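Local coordinates for protein rhodopsin (Todarodes pacificus, PDB 2Z73) that detects light through bound retinal and, once the chromophore isomerises from 11-cis to all-trans, activates G-protein signalling to phospholipase C for vision at low light, at residues W12-W23 with Y177-N185. Residues are numbered along the deposited sequence; the frame is centred on the assembly and turned at random.
Sequences WYNPSIVVHPHW and YTLEGVLCN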
ATOM      1  N   TRP A  12      12.614   5.644  30.363  1.00 54.25           N
ATOM      2  CA  TRP A  12      12.116   6.164  29.105  1.00 53.19           C
ATOM      3  C   TRP A  12      12.772   7.461  28.644  1.00 51.38           C
ATOM      4  O   TRP A  12      12.585   7.872  27.499  1.00 51.29           O
ATOM      5  CB  TRP A  12      10.604   6.396  29.224  1.00 55.43           C
ATOM      6  CG  TRP A  12      10.261   7.253  30.415  1.00 56.65           C
ATOM      7  CD1 TRP A  12       9.959   6.819  31.677  1.00 58.99           C
ATOM      8  CD2 TRP A  12      10.334   8.683  30.491  1.00 57.75           C
ATOM      9  NE1 TRP A  12       9.850   7.890  32.538  1.00 58.11           N
ATOM     10  CE2 TRP A  12      10.077   9.046  31.837  1.00 58.25           C
ATOM     11  CE3 TRP A  12      10.600   9.693  29.558  1.00 57.01           C
ATOM     12  CZ2 TRP A  12      10.078  10.375  32.269  1.00 58.46           C
ATOM     13  CZ3 TRP A  12      10.606  11.021  29.991  1.00 59.49           C
ATOM     14  CH2 TRP A  12      10.346  11.347  31.336  1.00 59.05           C
ATOM     15  N   TYR A  13      13.535   8.108  29.518  1.00 49.82           N
ATOM     16  CA  TYR A  13      14.143   9.387  29.167  1.00 51.13           C
ATOM     17  C   TYR A  13      14.976   9.445  27.912  1.00 50.79           C
ATOM     18  O   TYR A  13      15.946   8.708  27.755  1.00 50.90           O
ATOM     19  CB  TYR A  13      15.000   9.936  30.300  1.00 52.55           C
ATOM     20  CG  TYR A  13      15.540  11.316  29.984  1.00 55.98           C
ATOM     21  CD1 TYR A  13      16.897  11.520  29.752  1.00 59.61           C
ATOM     22  CD2 TYR A  13      14.688  12.413  29.904  1.00 56.94           C
ATOM     23  CE1 TYR A  13      17.394  12.787  29.450  1.00 61.44           C
ATOM     24  CE2 TYR A  13      15.165  13.679  29.605  1.00 59.06           C
ATOM     25  CZ  TYR A  13      16.524  13.858  29.378  1.00 62.75           C
ATOM     26  OH  TYR A  13      17.020  15.111  29.081  1.00 64.03           O
ATOM     27  N   ASN A  14      14.599  10.355  27.023  1.00 48.69           N
ATOM     28  CA  ASN A  14      15.334  10.544  25.796  1.00 47.87           C
ATOM     29  C   ASN A  14      15.887  11.965  25.775  1.00 48.35           C
ATOM     30  O   ASN A  14      15.145  12.940  25.835  1.00 46.58           O
ATOM     31  CB  ASN A  14      14.436  10.314  24.583  1.00 45.43           C
ATOM     32  CG  ASN A  14      15.229  10.170  23.310  1.00 44.89           C
ATOM     33  OD1 ASN A  14      16.054  11.024  22.976  1.00 42.42           O
ATOM     34  ND2 ASN A  14      14.994   9.084  22.594  1.00 43.22           N
ATOM     35  N   PRO A  15      17.211  12.097  25.694  1.00 50.04           N
ATOM     36  CA  PRO A  15      17.827  13.422  25.671  1.00 48.75           C
ATOM     37  C   PRO A  15      17.532  14.238  24.421  1.00 48.31           C
ATOM     38  O   PRO A  15      17.729  15.451  24.417  1.00 48.29           O
ATOM     39  CB  PRO A  15      19.312  13.102  25.816  1.00 50.53           C
ATOM     40  CG  PRO A  15      19.432  11.792  25.099  1.00 50.77           C
ATOM     41  CD  PRO A  15      18.237  11.043  25.642  1.00 50.75           C
ATOM     42  N   SER A  16      17.046  13.580  23.370  1.00 49.09           N
ATOM     43  CA  SER A  16      16.757  14.248  22.095  1.00 47.28           C
ATOM     44  C   SER A  16      15.289  14.583  21.876  1.00 49.04           C
ATOM     45  O   SER A  16      14.962  15.589  21.245  1.00 48.66           O
ATOM     46  CB  SER A  16      17.197  13.368  20.923  1.00 48.21           C
ATOM     47  OG  SER A  16      18.540  12.938  21.044  1.00 51.81           O
ATOM     48  N   ILE A  17      14.411  13.729  22.393  1.00 50.93           N
ATOM     49  CA  ILE A  17      12.978  13.873  22.198  1.00 49.88           C
ATOM     50  C   ILE A  17      12.227  13.851  23.527  1.00 52.39           C
ATOM     51  O   ILE A  17      12.505  13.018  24.386  1.00 54.40           O
ATOM     52  CB  ILE A  17      12.495  12.710  21.294  1.00 51.05           C
ATOM     53  CG1 ILE A  17      13.327  12.708  20.002  1.00 46.38           C
ATOM     54  CG2 ILE A  17      10.983  12.817  21.024  1.00 50.93           C
ATOM     55  CD1 ILE A  17      13.240  11.445  19.189  1.00 42.68           C
ATOM     56  N   VAL A  18      11.278  14.770  23.699  1.00 49.62           N
ATOM     57  CA  VAL A  18      10.510  14.819  24.937  1.00 47.50           C
ATOM     58  C   VAL A  18       9.358  13.843  24.845  1.00 44.80           C
ATOM     59  O   VAL A  18       8.407  14.090  24.123  1.00 42.14           O
ATOM     60  CB  VAL A  18       9.913  16.227  25.209  1.00 50.56           C
ATOM     61  CG1 VAL A  18       9.051  16.195  26.469  1.00 46.63           C
ATOM     62  CG2 VAL A  18      11.027  17.255  25.361  1.00 48.77           C
ATOM     63  N   VAL A  19       9.453  12.740  25.581  1.00 44.08           N
ATOM     64  CA  VAL A  19       8.414  11.718  25.610  1.00 43.69           C
ATOM     65  C   VAL A  19       7.141  12.212  26.288  1.00 43.87           C
ATOM     66  O   VAL A  19       7.189  12.733  27.394  1.00 48.86           O
ATOM     67  CB  VAL A  19       8.895  10.489  26.380  1.00 44.56           C
ATOM     68  CG1 VAL A  19       7.728   9.538  26.634  1.00 41.99           C
ATOM     69  CG2 VAL A  19      10.019   9.805  25.610  1.00 43.85           C
ATOM     70  N   HIS A  20       6.001  12.048  25.633  1.00 45.30           N
ATOM     71  CA  HIS A  20       4.737  12.480  26.209  1.00 45.86           C
ATOM     72  C   HIS A  20       4.532  11.769  27.527  1.00 48.52           C
ATOM     73  O   HIS A  20       4.795  10.571  27.636  1.00 49.87           O
ATOM     74  CB  HIS A  20       3.570  12.147  25.290  1.00 45.38           C
ATOM     75  CG  HIS A  20       2.274  12.748  25.727  1.00 48.15           C
ATOM     76  ND1 HIS A  20       1.603  12.328  26.853  1.00 47.25           N
ATOM     77  CD2 HIS A  20       1.540  13.760  25.204  1.00 47.41           C
ATOM     78  CE1 HIS A  20       0.511  13.055  27.006  1.00 48.50           C
ATOM     79  NE2 HIS A  20       0.449  13.931  26.019  1.00 47.37           N
ATOM     80  N   PRO A  21       4.057  12.498  28.551  1.00 49.22           N
ATOM     81  CA  PRO A  21       3.803  11.969  29.892  1.00 48.14           C
ATOM     82  C   PRO A  21       3.069  10.634  29.870  1.00 49.44           C
ATOM     83  O   PRO A  21       3.337   9.749  30.681  1.00 51.32           O
ATOM     84  CB  PRO A  21       2.975  13.070  30.532  1.00 46.40           C
ATOM     85  CG  PRO A  21       3.546  14.294  29.918  1.00 45.90           C
ATOM     86  CD  PRO A  21       3.649  13.912  28.469  1.00 48.05           C
ATOM     87  N   HIS A  22       2.142  10.494  28.932  1.00 48.63           N
ATOM     88  CA  HIS A  22       1.369   9.272  28.827  1.00 46.28           C
ATOM     89  C   HIS A  22       2.199   8.006  28.719  1.00 46.06           C
ATOM     90  O   HIS A  22       1.874   6.999  29.346  1.00 49.75           O
ATOM     91  CB  HIS A  22       0.421   9.322  27.641  1.00 44.45           C
ATOM     92  CG  HIS A  22      -0.235   8.010  27.371  1.00 49.31           C
ATOM     93  ND1 HIS A  22      -0.923   7.317  28.343  1.00 49.65           N
ATOM     94  CD2 HIS A  22      -0.263   7.233  26.263  1.00 52.82           C
ATOM     95  CE1 HIS A  22      -1.347   6.170  27.847  1.00 51.11           C
ATOM     96  NE2 HIS A  22      -0.960   6.093  26.586  1.00 55.27           N
ATOM     97  N   TRP A  23       3.261   8.040  27.925  1.00 45.13           N
ATOM     98  CA  TRP A  23       4.099   6.851  27.762  1.00 45.22           C
ATOM     99  C   TRP A  23       5.056   6.677  28.933  1.00 44.52           C
ATOM    100  O   TRP A  23       5.653   5.623  29.118  1.00 43.05           O
ATOM    101  CB  TRP A  23       4.905   6.936  26.455  1.00 44.59           C
ATOM    102  CG  TRP A  23       4.070   7.098  25.210  1.00 45.31           C
ATOM    103  CD1 TRP A  23       4.061   8.172  24.371  1.00 44.07           C
ATOM    104  CD2 TRP A  23       3.126   6.164  24.669  1.00 44.37           C
ATOM    105  NE1 TRP A  23       3.174   7.968  23.345  1.00 44.87           N
ATOM    106  CE2 TRP A  23       2.587   6.743  23.505  1.00 44.86           C
ATOM    107  CE3 TRP A  23       2.685   4.896  25.058  1.00 47.80           C
ATOM    108  CZ2 TRP A  23       1.625   6.099  22.722  1.00 45.45           C
ATOM    109  CZ3 TRP A  23       1.725   4.251  24.282  1.00 48.72           C
ATOM    110  CH2 TRP A  23       1.205   4.855  23.124  1.00 49.46           C
ATOM    111  N   TYR A 177       5.474  14.789  15.136  1.00 45.11           N
ATOM    112  CA  TYR A 177       6.002  13.455  14.959  1.00 44.44           C
ATOM    113  C   TYR A 177       6.908  13.195  16.148  1.00 44.93           C
ATOM    114  O   TYR A 177       7.922  13.859  16.330  1.00 48.24           O
ATOM    115  CB  TYR A 177       6.785  13.368  13.653  1.00 40.57           C
ATOM    116  CG  TYR A 177       5.903  13.220  12.440  1.00 39.65           C
ATOM    117  CD1 TYR A 177       5.072  12.108  12.309  1.00 38.83           C
ATOM    118  CD2 TYR A 177       5.913  14.167  11.413  1.00 36.64           C
ATOM    119  CE1 TYR A 177       4.276  11.930  11.182  1.00 36.87           C
ATOM    120  CE2 TYR A 177       5.110  13.996  10.269  1.00 37.51           C
ATOM    121  CZ  TYR A 177       4.298  12.867  10.165  1.00 35.58           C
ATOM    122  OH  TYR A 177       3.532  12.634   9.048  1.00 37.29           O
ATOM    123  N   THR A 178       6.533  12.231  16.970  1.00 43.34           N
ATOM    124  CA  THR A 178       7.323  11.933  18.143  1.00 43.64           C
ATOM    125  C   THR A 178       7.302  10.440  18.425  1.00 42.86           C
ATOM    126  O   THR A 178       6.775   9.665  17.623  1.00 44.20           O
ATOM    127  CB  THR A 178       6.770  12.729  19.356  1.00 41.85           C
ATOM    128  OG1 THR A 178       7.455  12.332  20.547  1.00 46.85           O
ATOM    129  CG2 THR A 178       5.282  12.496  19.514  1.00 37.86           C
ATOM    130  N   LEU A 179       7.886  10.035  19.547  1.00 41.76           N
ATOM    131  CA  LEU A 179       7.921   8.625  19.918  1.00 44.54           C
ATOM    132  C   LEU A 179       6.549   8.110  20.388  1.00 47.56           C
ATOM    133  O   LEU A 179       5.692   8.881  20.815  1.00 47.59           O
ATOM    134  CB  LEU A 179       8.951   8.422  21.025  1.00 40.60           C
ATOM    135  CG  LEU A 179      10.345   8.996  20.739  1.00 41.74           C
ATOM    136  CD1 LEU A 179      11.031   9.332  22.065  1.00 39.33           C
ATOM    137  CD2 LEU A 179      11.181   8.014  19.910  1.00 38.27           C
ATOM    138  N   GLU A 180       6.345   6.802  20.288  1.00 49.07           N
ATOM    139  CA  GLU A 180       5.103   6.183  20.724  1.00 47.48           C
ATOM    140  C   GLU A 180       5.433   4.837  21.365  1.00 47.75           C
ATOM    141  O   GLU A 180       6.591   4.416  21.370  1.00 46.54           O
ATOM    142  CB  GLU A 180       4.138   5.983  19.540  1.00 48.36           C
ATOM    143  CG  GLU A 180       4.473   4.822  18.611  1.00 45.37           C
ATOM    144  CD  GLU A 180       3.465   4.683  17.492  1.00 48.00           C
ATOM    145  OE1 GLU A 180       2.274   4.940  17.751  1.00 50.22           O
ATOM    146  OE2 GLU A 180       3.855   4.306  16.357  1.00 44.86           O
ATOM    147  N   GLY A 181       4.415   4.183  21.918  1.00 47.43           N
ATOM    148  CA  GLY A 181       4.603   2.887  22.541  1.00 42.59           C
ATOM    149  C   GLY A 181       5.864   2.697  23.358  1.00 39.13           C
ATOM    150  O   GLY A 181       6.084   3.403  24.341  1.00 39.08           O
ATOM    151  N   VAL A 182       6.695   1.737  22.968  1.00 40.12           N
ATOM    152  CA  VAL A 182       7.923   1.463  23.702  1.00 44.03           C
ATOM    153  C   VAL A 182       9.018   2.486  23.412  1.00 46.83           C
ATOM    154  O   VAL A 182      10.154   2.341  23.869  1.00 45.07           O
ATOM    155  CB  VAL A 182       8.446   0.062  23.401  1.00 43.72           C
ATOM    156  CG1 VAL A 182       7.463  -0.976  23.912  1.00 45.28           C
ATOM    157  CG2 VAL A 182       8.660  -0.098  21.911  1.00 48.31           C
ATOM    158  N   LEU A 183       8.672   3.510  22.632  1.00 47.70           N
ATOM    159  CA  LEU A 183       9.601   4.583  22.327  1.00 46.01           C
ATOM    160  C   LEU A 183      10.813   4.221  21.468  1.00 46.63           C
ATOM    161  O   LEU A 183      11.904   4.712  21.715  1.00 44.78           O
ATOM    162  CB  LEU A 183      10.080   5.182  23.643  1.00 46.09           C
ATOM    163  CG  LEU A 183       8.936   5.427  24.624  1.00 44.82           C
ATOM    164  CD1 LEU A 183       9.474   6.008  25.925  1.00 47.07           C
ATOM    165  CD2 LEU A 183       7.923   6.376  23.990  1.00 46.31           C
ATOM    166  N   CYS A 184      10.628   3.366  20.466  1.00 47.26           N
ATOM    167  CA  CYS A 184      11.736   2.973  19.599  1.00 45.77           C
ATOM    168  C   CYS A 184      11.405   3.164  18.134  1.00 44.44           C
ATOM    169  O   CYS A 184      12.044   2.600  17.254  1.00 45.76           O
ATOM    170  CB  CYS A 184      12.165   1.534  19.869  1.00 41.70           C
ATOM    171  SG  CYS A 184      13.125   1.405  21.381  1.00 50.05           S
ATOM    172  N   ASN A 185      10.369   3.945  17.885  1.00 42.38           N
ATOM    173  CA  ASN A 185       9.994   4.279  16.527  1.00 44.20           C
ATOM    174  C   ASN A 185       9.163   5.537  16.683  1.00 46.33           C
ATOM    175  O   ASN A 185       8.757   5.888  17.793  1.00 48.21           O
ATOM    176  CB  ASN A 185       9.226   3.144  15.829  1.00 43.48           C
ATOM    177  CG  ASN A 185       7.788   3.039  16.267  1.00 43.46           C
ATOM    178  OD1 ASN A 185       7.471   2.315  17.209  1.00 42.73           O
ATOM    179  ND2 ASN A 185       6.899   3.764  15.580  1.00 40.19           N
TER
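W23 lays one face of its indole against the backbone of E180-G181: G181 CA stands 3.8 Å from the centroid of the six-membered ring, 19° off the normal, and E180 CA lies over the five-membered ring. H22 CD2 covers the opposite face, and NE2 of H22 hydrogen-bonds to V292 O. The peptide lies close, G181 N 3.5 Å from W23 CZ2. With an alanine in place of W23, the E180-G181 peptide would probably lose the flat cover of the indole, and a gap would open beside the turn. L183 spreads its methyls: CD2 meets W23 CB at 3.9 Å, while CD1 touches W12 CB at 3.5 Å and meets V19 CG2 tip to tip. L179 has CG anti to its carbonyl carbon (chi1 -52°), which brings CD1 against both I17 CG2 (3.6 Å) and V19 CG2 (3.7 Å). N14 OD1 closes an Asx turn just before I17. No hydrogen bond joins the two segments, so apolar packing and CH-pi contacts carry the join. E180 hydrogen-bonds through OE1 to Y277 and Y190, and through OE2 to N185 ND2 (3.2 Å), beside the retinal. The type II' turn E180-L183 belongs to the extracellular plug of opsins, where the N-terminal segment covers the second extracellular loop above the retinal pocket.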